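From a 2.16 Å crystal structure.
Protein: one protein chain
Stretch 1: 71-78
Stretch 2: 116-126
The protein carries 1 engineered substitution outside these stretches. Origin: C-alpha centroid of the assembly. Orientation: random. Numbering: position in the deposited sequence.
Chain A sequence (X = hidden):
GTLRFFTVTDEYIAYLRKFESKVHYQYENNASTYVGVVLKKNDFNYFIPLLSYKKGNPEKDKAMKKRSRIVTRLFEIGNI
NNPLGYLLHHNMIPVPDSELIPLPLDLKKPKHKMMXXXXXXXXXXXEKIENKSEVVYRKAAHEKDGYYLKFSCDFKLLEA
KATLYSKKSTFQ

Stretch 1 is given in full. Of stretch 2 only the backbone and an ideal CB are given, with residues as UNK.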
# COMPACT_ATOMS: atom_id res chain seq x y z
N VAL A 71 -2.99 9.59 1.49
CA VAL A 71 -3.20 8.99 0.17
C VAL A 71 -2.35 9.73 -0.85
O VAL A 71 -2.34 10.96 -0.85
CB VAL A 71 -4.71 9.05 -0.23
CG1 VAL A 71 -4.90 8.83 -1.73
CG2 VAL A 71 -5.54 8.05 0.58
N THR A 72 -1.62 8.97 -1.71
CA THR A 72 -0.90 9.54 -2.84
C THR A 72 -1.71 9.25 -4.10
O THR A 72 -2.06 8.11 -4.38
CB THR A 72 0.54 9.01 -2.98
OG1 THR A 72 1.25 9.37 -1.82
CG2 THR A 72 1.28 9.65 -4.15
N ARG A 73 -1.95 10.30 -4.89
CA ARG A 73 -2.67 10.23 -6.16
C ARG A 73 -1.71 9.87 -7.29
O ARG A 73 -0.63 10.46 -7.41
CB ARG A 73 -3.36 11.56 -6.42
CG ARG A 73 -4.38 11.93 -5.35
CD ARG A 73 -4.88 13.33 -5.54
NE ARG A 73 -5.58 13.49 -6.82
CZ ARG A 73 -5.79 14.66 -7.41
NH1 ARG A 73 -5.34 15.78 -6.87
NH2 ARG A 73 -6.45 14.71 -8.56
N LEU A 74 -2.06 8.88 -8.08
CA LEU A 74 -1.20 8.41 -9.17
C LEU A 74 -1.65 9.05 -10.46
O LEU A 74 -2.85 9.25 -10.66
CB LEU A 74 -1.27 6.88 -9.30
CG LEU A 74 -0.42 5.97 -8.38
CD1 LEU A 74 0.43 6.72 -7.36
CD2 LEU A 74 -1.28 4.89 -7.75
N PHE A 75 -0.70 9.44 -11.29
CA PHE A 75 -0.97 10.08 -12.57
C PHE A 75 -0.22 9.37 -13.67
O PHE A 75 0.53 8.44 -13.40
CB PHE A 75 -0.64 11.59 -12.50
CG PHE A 75 -1.45 12.31 -11.45
CD1 PHE A 75 -2.75 12.72 -11.71
CD2 PHE A 75 -0.92 12.54 -10.18
CE1 PHE A 75 -3.52 13.33 -10.71
CE2 PHE A 75 -1.67 13.20 -9.20
CZ PHE A 75 -2.97 13.59 -9.47
N GLU A 76 -0.45 9.79 -14.92
CA GLU A 76 0.20 9.18 -16.06
C GLU A 76 1.36 10.05 -16.50
O GLU A 76 1.16 11.22 -16.72
CB GLU A 76 -0.82 9.01 -17.20
CG GLU A 76 -0.28 8.37 -18.45
CD GLU A 76 -1.32 8.08 -19.51
OE1 GLU A 76 -2.49 8.49 -19.38
OE2 GLU A 76 -0.94 7.43 -20.51
N ILE A 77 2.57 9.50 -16.63
CA ILE A 77 3.71 10.31 -17.11
C ILE A 77 3.51 10.59 -18.60
O ILE A 77 3.22 9.69 -19.37
CB ILE A 77 5.05 9.63 -16.80
CG1 ILE A 77 5.47 9.98 -15.36
CG2 ILE A 77 6.16 10.03 -17.80
CD1 ILE A 77 6.33 9.00 -14.77
N GLY A 78 3.66 11.85 -19.00
CA GLY A 78 3.40 12.26 -20.37
C GLY A 78 1.94 12.55 -20.64
O GLY A 78 1.53 12.72 -21.77
N UNK A 116 0.95 -0.91 -15.50
CA UNK A 116 2.31 -0.63 -15.97
C UNK A 116 2.58 0.88 -15.84
O UNK A 116 3.57 1.27 -15.22
CB UNK A 116 2.50 -1.10 -17.42
N UNK A 117 1.62 1.70 -16.34
CA UNK A 117 1.65 3.17 -16.31
C UNK A 117 1.69 3.69 -14.88
O UNK A 117 2.44 4.62 -14.61
CB UNK A 117 0.43 3.75 -17.04
N UNK A 118 0.91 3.08 -13.97
CA UNK A 118 0.91 3.44 -12.54
C UNK A 118 2.30 3.22 -11.91
O UNK A 118 2.73 4.05 -11.12
CB UNK A 118 -0.14 2.62 -11.79
N UNK A 119 2.95 2.08 -12.22
CA UNK A 119 4.29 1.73 -11.73
C UNK A 119 5.34 2.67 -12.28
O UNK A 119 6.19 3.11 -11.51
CB UNK A 119 4.64 0.29 -12.10
N UNK A 120 5.31 2.99 -13.61
CA UNK A 120 6.30 3.96 -14.12
C UNK A 120 6.18 5.31 -13.37
O UNK A 120 7.21 5.89 -13.02
CB UNK A 120 6.11 4.17 -15.62
N UNK A 121 4.93 5.75 -13.07
CA UNK A 121 4.71 6.98 -12.32
C UNK A 121 5.26 6.87 -10.90
O UNK A 121 5.98 7.74 -10.45
CB UNK A 121 3.22 7.32 -12.28
N UNK A 122 4.92 5.77 -10.22
CA UNK A 122 5.36 5.49 -8.84
C UNK A 122 6.88 5.47 -8.72
O UNK A 122 7.43 6.07 -7.80
CB UNK A 122 4.79 4.15 -8.36
N UNK A 123 7.57 4.86 -9.70
CA UNK A 123 9.04 4.82 -9.75
C UNK A 123 9.63 6.22 -9.87
O UNK A 123 10.60 6.52 -9.17
CB UNK A 123 9.51 3.96 -10.92
N UNK A 124 9.00 7.11 -10.69
CA UNK A 124 9.42 8.50 -10.86
C UNK A 124 9.22 9.34 -9.58
O UNK A 124 9.88 10.38 -9.43
CB UNK A 124 8.64 9.13 -12.02
N UNK A 125 8.27 8.94 -8.71
CA UNK A 125 8.00 9.63 -7.44
C UNK A 125 8.34 8.74 -6.22
O UNK A 125 7.73 8.89 -5.16
CB UNK A 125 6.53 10.05 -7.38
N UNK A 126 9.31 7.81 -6.36
CA UNK A 126 9.68 6.88 -5.28
C UNK A 126 10.17 7.55 -4.00
O UNK A 126 9.88 7.04 -2.93
CB UNK A 126 10.77 5.93 -5.78

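The helix, already under way at 116, runs to 124, and its axis passes 7.5 Å from that of the strand that begins stretch 1, the two directions 111° apart.

At 116 the ideal CB has nothing of stretch 1 within 5.5 Å, so many helix-compatible side chains would suit; the residue is Gln-116, extended and without contact with stretch 1.

Position 117 points toward stretch 1, its ideal CB 4.9 Å from Glu-76 CG. The carboxylate lies farther out, so a long basic chain is favoured, though a long polar one could also reach. The residue is Lys-117, whose NZ donates to Glu-76 OE2 at 3.0 Å in a salt bridge. Its backbone contributes too: a water donates to Lys-117 O (2.6 Å) and accepts from Ile-77 N (2.9 Å).

Position 118 points sideways, with its ideal CB 4.8 Å from Leu-74 CD2. An aliphatic chain or the aliphatic part of a longer polar one would fit; Gln-118 approaches with NE2, 4.4 Å from Leu-74 CD2, and that nitrogen is hydrogen-bonded elsewhere in the structure.

Position 119 points away and is little constrained by stretch 1; Leu-119 makes no contact with it.

At 120 the direction is sideways, but Ile-77 CD1 lies 4.9 Å from the ideal CB, favouring an apolar chain that can turn back. Ile-120 does so, its CD1 3.8 Å from Ile-77 CD1.

The CB of 121 points toward stretch 1 and sits tightly, 3.1 Å from Phe-75 O, while beyond it lie the Leu-74 backbone, the Phe-75 side chain and Ile-77. A flat ring suits this space, although a long aliphatic chain is conceivable. Stretch 1 covers 99 Å² of Tyr-121, whose chi1 is t. Phe-75 CB lies over its ring face, 4.3 Å from the centroid, and the Phe-75 ring presents its edge in an offset edge-to-face pair, planes at 87°. Ile-77 CG1 meets the tyrosine edge, 3.8 Å from Tyr-121 CD1.

The ideal CB of 122, directed sideways, is 5.2 Å from Leu-74 CD1, which calls for an apolar chain of some length; Met-122 CG reaches Leu-74 CD1 at 3.8 Å.

Position 123 has no neighbour in stretch 1, leaving room for a polar chain; Lys-123 leads away.

At 124 Ile-77 CD1 is just 3.6 Å from the ideal CB, favouring a small residue. Ser-124 OG packs 3.3 Å from Ile-77 CD1 and donates to Tyr-121 O at 2.6 Å.

Position 125 leaves helical angles (-115/29) but points toward stretch 1, with no atom of it within 5.5 Å of CB, so a longer apolar chain could reach Thr-72. Ile-125 CD1 meets Thr-72 CG2 at 3.8 Å.

Stretch 1 sets no requirement at 126; it is Ser-126.

Stretch 2 (116-126) QKQLIYMKSIS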
# COMPACT_ATOMS: atom_id res chain seq x y z
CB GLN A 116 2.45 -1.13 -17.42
CG GLN A 116 3.85 -0.98 -18.04
CD GLN A 116 3.90 -1.26 -19.54
OE1 GLN A 116 4.92 -1.71 -20.07
NE2 GLN A 116 2.84 -0.95 -20.28
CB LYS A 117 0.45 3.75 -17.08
CG LYS A 117 0.54 3.51 -18.58
CD LYS A 117 -0.71 3.97 -19.31
CE LYS A 117 -0.51 3.92 -20.81
NZ LYS A 117 0.53 4.88 -21.28
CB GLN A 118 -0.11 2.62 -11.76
CG GLN A 118 -1.56 2.96 -12.07
CD GLN A 118 -2.49 2.03 -11.33
OE1 GLN A 118 -2.29 0.80 -11.28
NE2 GLN A 118 -3.54 2.58 -10.77
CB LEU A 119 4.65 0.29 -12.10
CG LEU A 119 5.81 -0.34 -11.34
CD1 LEU A 119 5.59 -0.27 -9.82
CD2 LEU A 119 5.95 -1.77 -11.76
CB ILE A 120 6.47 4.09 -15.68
CG1 ILE A 120 5.94 5.40 -16.26
CG2 ILE A 120 6.02 2.86 -16.48
CD1 ILE A 120 6.97 6.10 -17.09
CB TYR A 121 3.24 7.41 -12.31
CG TYR A 121 3.04 8.71 -11.55
CD1 TYR A 121 3.46 9.92 -12.10
CD2 TYR A 121 2.50 8.72 -10.28
CE1 TYR A 121 3.33 11.11 -11.39
CE2 TYR A 121 2.39 9.89 -9.55
CZ TYR A 121 2.80 11.09 -10.11
OH TYR A 121 2.63 12.26 -9.42
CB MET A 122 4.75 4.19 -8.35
CG MET A 122 3.29 4.32 -8.05
SD MET A 122 2.65 2.82 -7.31
CE MET A 122 3.52 2.88 -5.84
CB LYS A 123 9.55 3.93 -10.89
CG LYS A 123 9.41 2.45 -10.60
CD LYS A 123 10.41 1.68 -11.44
CE LYS A 123 10.26 0.20 -11.27
NZ LYS A 123 9.19 -0.35 -12.15
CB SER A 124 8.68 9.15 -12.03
OG SER A 124 7.37 9.55 -11.67
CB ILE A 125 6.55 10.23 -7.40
CG1 ILE A 125 5.45 9.14 -7.35
CG2 ILE A 125 6.31 11.22 -8.56
CD1 ILE A 125 4.22 9.53 -6.50
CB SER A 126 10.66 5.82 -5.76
OG SER A 126 11.83 6.43 -6.25
O HOH W 1 2.79 6.71 -16.05
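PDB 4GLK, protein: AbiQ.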